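Local coordinates for putative hemin ABC transport system, membrane protein (PDB 5B57) that probably moves heme across the cell membrane as the membrane-spanning permease subunit of a FecCD-family ABC importer, at residues 265-270 with 324-329; 61-66 with 337-342; 145-150 with 212-217. All blocks are in the same frame, centred on the assembly; numbering follows the deposited sequence.

Contact 1 (265-270 with 324-329); sequences ALNALQ and GPDQRI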
loop_
_atom_site.group_PDB
_atom_site.type_symbol
_atom_site.label_atom_id
_atom_site.label_comp_id
_atom_site.label_asym_id
_atom_site.label_seq_id
_atom_site.Cartn_x
_atom_site.Cartn_y
_atom_site.Cartn_z
ATOM N N ALA A 265 -12.107 -21.068 3.764
ATOM C CA ALA A 265 -11.009 -20.433 4.483
ATOM C C ALA A 265 -10.619 -19.104 3.841
ATOM O O ALA A 265 -10.369 -18.114 4.544
ATOM C CB ALA A 265 -9.818 -21.380 4.540
ATOM N N LEU A 266 -10.589 -19.053 2.504
ATOM C CA LEU A 266 -10.266 -17.807 1.816
ATOM C C LEU A 266 -11.328 -16.750 2.054
ATOM O O LEU A 266 -11.006 -15.559 2.156
ATOM C CB LEU A 266 -10.089 -18.044 0.317
ATOM C CG LEU A 266 -8.778 -18.697 -0.127
ATOM C CD1 LEU A 266 -8.896 -19.144 -1.582
ATOM C CD2 LEU A 266 -7.622 -17.740 0.082
ATOM N N ASN A 267 -12.598 -17.154 2.140
ATOM C CA ASN A 267 -13.633 -16.163 2.402
ATOM C C ASN A 267 -13.454 -15.577 3.781
ATOM O O ASN A 267 -13.594 -14.367 3.959
ATOM C CB ASN A 267 -15.024 -16.761 2.252
ATOM C CG ASN A 267 -15.536 -16.674 0.833
ATOM O OD1 ASN A 267 -15.027 -15.893 0.026
ATOM N ND2 ASN A 267 -16.546 -17.482 0.514
ATOM N N ALA A 268 -13.101 -16.421 4.759
ATOM C CA ALA A 268 -12.897 -15.950 6.126
ATOM C C ALA A 268 -11.666 -15.060 6.229
ATOM O O ALA A 268 -11.675 -14.088 6.991
ATOM C CB ALA A 268 -12.796 -17.132 7.091
ATOM N N LEU A 269 -10.621 -15.371 5.457
ATOM C CA LEU A 269 -9.401 -14.568 5.416
ATOM C C LEU A 269 -9.607 -13.179 4.811
ATOM O O LEU A 269 -8.832 -12.261 5.107
ATOM C CB LEU A 269 -8.342 -15.327 4.638
ATOM C CG LEU A 269 -7.006 -14.639 4.488
ATOM C CD1 LEU A 269 -6.421 -14.420 5.867
ATOM C CD2 LEU A 269 -6.120 -15.528 3.630
ATOM N N GLN A 270 -10.651 -12.992 3.999
ATOM C CA GLN A 270 -10.986 -11.677 3.467
ATOM C C GLN A 270 -11.421 -10.702 4.541
ATOM O O GLN A 270 -11.628 -9.514 4.246
ATOM C CB GLN A 270 -12.087 -11.823 2.427
ATOM C CG GLN A 270 -11.613 -12.579 1.238
ATOM C CD GLN A 270 -10.252 -12.094 0.894
ATOM O OE1 GLN A 270 -10.077 -10.918 0.559
ATOM N NE2 GLN A 270 -9.252 -12.954 1.068
ATOM N N GLY A 324 -20.001 -10.314 -6.212
ATOM C CA GLY A 324 -19.393 -10.134 -4.914
ATOM C C GLY A 324 -18.133 -10.957 -4.744
ATOM O O GLY A 324 -17.718 -11.697 -5.642
ATOM N N PRO A 325 -17.474 -10.832 -3.593
ATOM C CA PRO A 325 -16.194 -11.525 -3.411
ATOM C C PRO A 325 -16.307 -12.976 -2.989
ATOM O O PRO A 325 -15.264 -13.622 -2.872
ATOM C CB PRO A 325 -15.504 -10.699 -2.311
ATOM C CG PRO A 325 -16.608 -10.075 -1.543
ATOM C CD PRO A 325 -17.741 -9.856 -2.521
ATOM N N ASP A 326 -17.505 -13.507 -2.736
ATOM C CA ASP A 326 -17.638 -14.872 -2.224
ATOM C C ASP A 326 -16.776 -15.852 -3.017
ATOM O O ASP A 326 -17.035 -16.090 -4.203
ATOM C CB ASP A 326 -19.106 -15.320 -2.255
ATOM C CG ASP A 326 -19.323 -16.725 -1.630
ATOM O OD1 ASP A 326 -18.365 -17.530 -1.505
ATOM O OD2 ASP A 326 -20.480 -17.036 -1.257
ATOM N N GLN A 327 -15.756 -16.437 -2.371
ATOM C CA GLN A 327 -14.843 -17.329 -3.080
ATOM C C GLN A 327 -15.579 -18.485 -3.756
ATOM O O GLN A 327 -15.123 -19.004 -4.775
ATOM C CB GLN A 327 -13.787 -17.860 -2.109
ATOM C CG GLN A 327 -12.553 -18.516 -2.733
ATOM C CD GLN A 327 -11.742 -17.603 -3.679
ATOM O OE1 GLN A 327 -11.958 -16.384 -3.749
ATOM N NE2 GLN A 327 -10.802 -18.205 -4.409
ATOM N N ARG A 328 -16.735 -18.887 -3.219
ATOM C CA ARG A 328 -17.467 -20.025 -3.767
ATOM C C ARG A 328 -18.035 -19.732 -5.150
ATOM O O ARG A 328 -18.191 -20.629 -5.965
ATOM C CB ARG A 328 -18.567 -20.445 -2.778
ATOM C CG ARG A 328 -18.255 -21.693 -1.926
ATOM C CD ARG A 328 -18.695 -21.549 -0.443
ATOM N NE ARG A 328 -20.149 -21.451 -0.225
ATOM C CZ ARG A 328 -20.770 -20.410 0.339
ATOM N NH1 ARG A 328 -20.080 -19.348 0.757
ATOM N NH2 ARG A 328 -22.089 -20.434 0.492
ATOM N N ILE A 329 -18.353 -18.452 -5.429
ATOM C CA ILE A 329 -18.753 -18.028 -6.773
ATOM C C ILE A 329 -17.544 -17.641 -7.625
ATOM O O ILE A 329 -17.458 -17.993 -8.803
ATOM C CB ILE A 329 -19.737 -16.844 -6.687
ATOM C CG1 ILE A 329 -20.998 -17.258 -5.966
ATOM C CG2 ILE A 329 -20.053 -16.295 -8.073
ATOM C CD1 ILE A 329 -21.753 -16.082 -5.319
#
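Asp326 OD1 is gripped by two donors, Asn267 ND2 at 2.7 Å and the backbone Arg328 N, which reach it from opposite faces of the carboxylate. The second bond makes Asp326 the N-cap of helix 327-352, and the first ties that cap to the short helix 263-269. With CG anti to the backbone N (chi1 -176°), the carboxylate folds back over the start of its own helix, where Arg328 N can be capped. The position of helix 263-269, a short helix on the connection that leads to helix 283-305, is consistent with the coupling-helix region through which ABC importers meet their ATPase subunits. In keeping with that, the chain of another protein packs aromatic side chains against Asn267 and Pro325.

Asn267 uses both ends of its amide. While ND2 holds the carboxylate, OD1 takes Gln327 N at 2.6 Å in a nearly straight bond (165° at the hydrogen) that lies in the carbonyl plane on a lone pair. One buried amide thus serves the cap residue and the first-turn N-H next to it, which fixes which way round it sits. The N-terminal end of the helix would probably help stabilise the charge on Asp326.

Beside this polar cluster, Gln327 bends at chi2 (59°) and passes across Leu266 at a slant. There Leu266 CB meets Gln327 CG at 3.9 Å, and Leu266 CD1 ends 3.5 Å from Gln327 NE2.

Contact 2 (61-66 with 337-342); sequences ILMGAM and LGALLT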
loop_
_atom_site.group_PDB
_atom_site.type_symbol
_atom_site.label_atom_id
_atom_site.label_comp_id
_atom_site.label_asym_id
_atom_site.label_seq_id
_atom_site.Cartn_x
_atom_site.Cartn_y
_atom_site.Cartn_z
ATOM N N ILE A 61 -22.176 -21.561 -20.910
ATOM C CA ILE A 61 -22.776 -21.653 -22.242
ATOM C C ILE A 61 -21.971 -20.822 -23.239
ATOM O O ILE A 61 -21.506 -21.337 -24.265
ATOM C CB ILE A 61 -24.262 -21.230 -22.216
ATOM C CG1 ILE A 61 -25.048 -21.996 -21.147
ATOM C CG2 ILE A 61 -24.927 -21.456 -23.556
ATOM C CD1 ILE A 61 -24.765 -23.478 -21.093
ATOM N N LEU A 62 -21.766 -19.531 -22.940
ATOM C CA LEU A 62 -21.042 -18.654 -23.863
ATOM C C LEU A 62 -19.667 -19.221 -24.196
ATOM O O LEU A 62 -19.272 -19.276 -25.365
ATOM C CB LEU A 62 -20.909 -17.249 -23.273
ATOM C CG LEU A 62 -21.651 -16.098 -23.961
ATOM C CD1 LEU A 62 -21.018 -14.749 -23.550
ATOM C CD2 LEU A 62 -21.707 -16.286 -25.477
ATOM N N MET A 63 -18.927 -19.662 -23.177
ATOM C CA MET A 63 -17.640 -20.308 -23.420
ATOM C C MET A 63 -17.816 -21.528 -24.322
ATOM O O MET A 63 -17.189 -21.628 -25.384
ATOM C CB MET A 63 -16.984 -20.688 -22.083
ATOM C CG MET A 63 -15.707 -21.529 -22.203
ATOM S SD MET A 63 -15.368 -22.653 -20.811
ATOM C CE MET A 63 -16.483 -24.025 -21.162
ATOM N N GLY A 64 -18.690 -22.455 -23.921
ATOM C CA GLY A 64 -18.924 -23.637 -24.739
ATOM C C GLY A 64 -19.236 -23.291 -26.178
ATOM O O GLY A 64 -18.646 -23.849 -27.102
ATOM N N ALA A 65 -20.160 -22.349 -26.390
ATOM C CA ALA A 65 -20.536 -21.945 -27.743
ATOM C C ALA A 65 -19.326 -21.457 -28.514
ATOM O O ALA A 65 -18.929 -22.075 -29.506
ATOM C CB ALA A 65 -21.589 -20.839 -27.719
ATOM N N MET A 66 -18.758 -20.346 -28.072
ATOM C CA MET A 66 -17.519 -19.813 -28.617
ATOM C C MET A 66 -16.481 -20.903 -28.889
ATOM O O MET A 66 -15.875 -20.952 -29.968
ATOM C CB MET A 66 -16.941 -18.783 -27.655
ATOM C CG MET A 66 -15.510 -18.513 -27.942
ATOM S SD MET A 66 -15.203 -16.761 -27.943
ATOM C CE MET A 66 -16.163 -16.261 -29.377
ATOM N N LEU A 337 -14.939 -17.182 -17.029
ATOM C CA LEU A 337 -14.698 -15.933 -17.749
ATOM C C LEU A 337 -13.260 -15.836 -18.274
ATOM O O LEU A 337 -13.019 -15.251 -19.348
ATOM C CB LEU A 337 -15.009 -14.725 -16.869
ATOM C CG LEU A 337 -14.784 -13.428 -17.655
ATOM C CD1 LEU A 337 -15.782 -13.346 -18.824
ATOM C CD2 LEU A 337 -14.809 -12.180 -16.769
ATOM N N GLY A 338 -12.286 -16.393 -17.555
ATOM C CA GLY A 338 -10.929 -16.386 -18.083
ATOM C C GLY A 338 -10.795 -17.244 -19.329
ATOM O O GLY A 338 -10.204 -16.836 -20.330
ATOM N N ALA A 339 -11.332 -18.461 -19.267
ATOM C CA ALA A 339 -11.372 -19.291 -20.457
ATOM C C ALA A 339 -12.116 -18.581 -21.579
ATOM O O ALA A 339 -11.662 -18.575 -22.728
ATOM C CB ALA A 339 -12.012 -20.636 -20.126
ATOM N N LEU A 340 -13.226 -17.919 -21.257
ATOM C CA LEU A 340 -13.943 -17.187 -22.296
ATOM C C LEU A 340 -13.095 -16.050 -22.878
ATOM O O LEU A 340 -13.036 -15.868 -24.098
ATOM C CB LEU A 340 -15.277 -16.661 -21.762
ATOM C CG LEU A 340 -16.079 -15.975 -22.863
ATOM C CD1 LEU A 340 -16.352 -16.926 -24.042
ATOM C CD2 LEU A 340 -17.369 -15.452 -22.300
ATOM N N LEU A 341 -12.406 -15.292 -22.032
ATOM C CA LEU A 341 -11.630 -14.165 -22.549
ATOM C C LEU A 341 -10.386 -14.625 -23.329
ATOM O O LEU A 341 -10.070 -14.070 -24.385
ATOM C CB LEU A 341 -11.249 -13.223 -21.395
ATOM C CG LEU A 341 -12.399 -12.437 -20.750
ATOM C CD1 LEU A 341 -11.999 -11.984 -19.364
ATOM C CD2 LEU A 341 -12.806 -11.240 -21.595
ATOM N N THR A 342 -9.651 -15.619 -22.819
ATOM C CA THR A 342 -8.438 -16.085 -23.498
ATOM C C THR A 342 -8.749 -16.598 -24.893
ATOM O O THR A 342 -8.053 -16.287 -25.866
ATOM C CB THR A 342 -7.793 -17.203 -22.691
ATOM O OG1 THR A 342 -7.561 -16.745 -21.361
ATOM C CG2 THR A 342 -6.500 -17.640 -23.327
#
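Leu340 reaches from helix 327-352 to Leu62, Met63 and Met66 of helix 54-72, and its two methyls do most of the touching. CB starts out along the flank of its helix. A chi1 of -176° swings CG away from the backbone N and carries the chain across the gap, and at CG it forks. One branch, CD1, lies against the backbone of the other helix, 3.7 Å from Met63 CA, and also meets Met66, whose SD is 4.1 Å from this same Leu340 CD1. The other branch, Leu340 CD2, meets Leu62, a residue on the surface, with Leu62 CD1 3.9 Å away. The leucine tip therefore sits among three residues spaced over little more than one turn.

Met63 CA and Leu340 CA are 5.0 Å apart, and the axes of the two segments approach to 9.2 Å at an angle of 31°. The helices run in roughly the same direction, both in predicted transmembrane spans, so this is lateral helix packing that joins the first span of the permease to a late one.

On the other flank the Met63 chain runs out extended as far as its sulfur, which sets SD 4.0 Å from Ala339 CB. Leu112 of helix 94-128 touches both Met63 and Ala339 there, so a third helix backs this flank. All the side chains that meet are hydrocarbon or thioether, so the two segments hold together by shape and dispersion, without a directional polar bond between them.

Contact 3 (145-150 with 212-217); sequences AALGAT and AAIGLL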
loop_
_atom_site.group_PDB
_atom_site.type_symbol
_atom_site.label_atom_id
_atom_site.label_comp_id
_atom_site.label_asym_id
_atom_site.label_seq_id
_atom_site.Cartn_x
_atom_site.Cartn_y
_atom_site.Cartn_z
ATOM N N ALA A 145 9.939 -20.247 -14.951
ATOM C CA ALA A 145 9.616 -20.767 -16.270
ATOM C C ALA A 145 10.525 -20.126 -17.312
ATOM O O ALA A 145 11.245 -20.824 -18.044
ATOM C CB ALA A 145 8.137 -20.527 -16.577
ATOM N N ALA A 146 10.563 -18.787 -17.324
ATOM C CA ALA A 146 11.401 -18.054 -18.260
ATOM C C ALA A 146 12.885 -18.300 -18.033
ATOM O O ALA A 146 13.662 -18.283 -18.998
ATOM C CB ALA A 146 11.088 -16.572 -18.173
ATOM N N LEU A 147 13.317 -18.540 -16.792
ATOM C CA LEU A 147 14.714 -18.952 -16.617
ATOM C C LEU A 147 14.946 -20.341 -17.204
ATOM O O LEU A 147 15.869 -20.541 -17.998
ATOM C CB LEU A 147 15.138 -18.923 -15.147
ATOM C CG LEU A 147 16.621 -19.262 -14.891
ATOM C CD1 LEU A 147 17.570 -18.364 -15.691
ATOM C CD2 LEU A 147 16.964 -19.195 -13.410
ATOM N N GLY A 148 14.104 -21.311 -16.833
ATOM C CA GLY A 148 14.303 -22.671 -17.309
ATOM C C GLY A 148 14.126 -22.801 -18.809
ATOM O O GLY A 148 14.854 -23.545 -19.471
ATOM N N ALA A 149 13.152 -22.077 -19.362
ATOM C CA ALA A 149 12.968 -22.059 -20.807
ATOM C C ALA A 149 14.193 -21.488 -21.528
ATOM O O ALA A 149 14.578 -21.986 -22.590
ATOM C CB ALA A 149 11.712 -21.265 -21.159
ATOM N N THR A 150 14.816 -20.443 -20.976
ATOM C CA THR A 150 15.950 -19.846 -21.665
ATOM C C THR A 150 17.228 -20.638 -21.417
ATOM O O THR A 150 18.062 -20.780 -22.326
ATOM C CB THR A 150 16.118 -18.391 -21.230
ATOM O OG1 THR A 150 14.926 -17.686 -21.544
ATOM C CG2 THR A 150 17.254 -17.714 -21.994
ATOM N N ALA A 212 18.960 -11.319 -14.451
ATOM C CA ALA A 212 20.388 -11.255 -14.723
ATOM C C ALA A 212 20.833 -12.464 -15.528
ATOM O O ALA A 212 21.509 -12.322 -16.551
ATOM C CB ALA A 212 21.161 -11.161 -13.412
ATOM N N ALA A 213 20.442 -13.666 -15.083
ATOM C CA ALA A 213 20.755 -14.889 -15.823
ATOM C C ALA A 213 20.097 -14.910 -17.200
ATOM O O ALA A 213 20.696 -15.399 -18.170
ATOM C CB ALA A 213 20.339 -16.113 -15.005
ATOM N N ILE A 214 18.881 -14.369 -17.321
ATOM C CA ILE A 214 18.205 -14.399 -18.616
ATOM C C ILE A 214 18.925 -13.518 -19.629
ATOM O O ILE A 214 19.198 -13.944 -20.758
ATOM C CB ILE A 214 16.729 -13.991 -18.466
ATOM C CG1 ILE A 214 15.964 -15.116 -17.766
ATOM C CG2 ILE A 214 16.137 -13.648 -19.843
ATOM C CD1 ILE A 214 14.507 -14.940 -17.785
ATOM N N GLY A 215 19.224 -12.272 -19.247
ATOM C CA GLY A 215 19.866 -11.355 -20.177
ATOM C C GLY A 215 21.269 -11.796 -20.525
ATOM O O GLY A 215 21.726 -11.632 -21.659
ATOM N N LEU A 216 21.969 -12.368 -19.550
ATOM C CA LEU A 216 23.268 -12.958 -19.807
ATOM C C LEU A 216 23.175 -14.041 -20.865
ATOM O O LEU A 216 24.037 -14.121 -21.756
ATOM C CB LEU A 216 23.809 -13.530 -18.512
ATOM C CG LEU A 216 25.297 -13.612 -18.379
ATOM C CD1 LEU A 216 25.848 -12.281 -18.792
ATOM C CD2 LEU A 216 25.542 -13.886 -16.915
ATOM N N LEU A 217 22.129 -14.887 -20.776
ATOM C CA LEU A 217 21.942 -16.005 -21.697
ATOM C C LEU A 217 21.437 -15.538 -23.051
ATOM O O LEU A 217 21.907 -16.013 -24.094
ATOM C CB LEU A 217 20.975 -17.013 -21.096
ATOM C CG LEU A 217 21.546 -17.997 -20.095
ATOM C CD1 LEU A 217 20.386 -18.610 -19.368
ATOM C CD2 LEU A 217 22.337 -19.052 -20.833
#
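Leu147 and Ala213 make the closest side-chain approach here, with Leu147 CD1 3.6 Å from Ala213 CB. Next to them Ile214 pushes its terminal methyl right up to the opposing backbone: Ile214 CD1 lies 3.7 Å from Ala146 O and 3.8 Å from Ala146 CB. Its CG1 stands anti to the carbonyl carbon (chi1 -72°) and the chain is extended beyond, which brings CD1 in over the Ala146-Leu147 peptide. Close as they are, these residues stay partly exposed, and Leu147 crosses Ile214 at a slant with its CD1 passing Ile214 CG1 at the longer distance of 4.2 Å.

The segments belong to helices 141-154 and 196-220 of the FecCD permease fold, running in roughly the same direction, 28° apart, with axes 9.6 Å from each other. Small residues on this face, Ala146 and Ala213, let the larger side chains lie close to the backbone. Trp232 of helix 223-234 covers Ala146 from another side, and the second subunit packs its Leu366 and Ile358 on the neighbouring Ala212 and Leu216.

One turn further on, Thr150 is buried, backed by Leu229 of helix 223-234. Thr150 OG1 turns back along its own helix and donates to Ala146 O at 2.9 Å, almost in line with the C=O bond. Thr150 CG2 is thereby left facing the other helix, where it meets Leu217 CB at 3.9 Å, the two side chains passing flank to flank and pointing opposite ways.

Contacts 1 and 2 share helix 327-352: contact 1 fixes its capped start, and contact 2 packs its middle against helix 54-72. Their centres are 23 Å apart and their nearest atoms about 9 Å, so they do not touch. Contact 3 lies across the chain's centre from both, with its centre 36 Å from that of contact 1 and 33 Å from that of contact 2. Other chains border two of them: another protein's chain at contact 1 and the second copy of the permease at contact 3. A bound decyl maltoside detergent lies about 9 Å from the Met63 side chain of contact 2, without touching it. Polar bonds between segments occur at contact 1 alone.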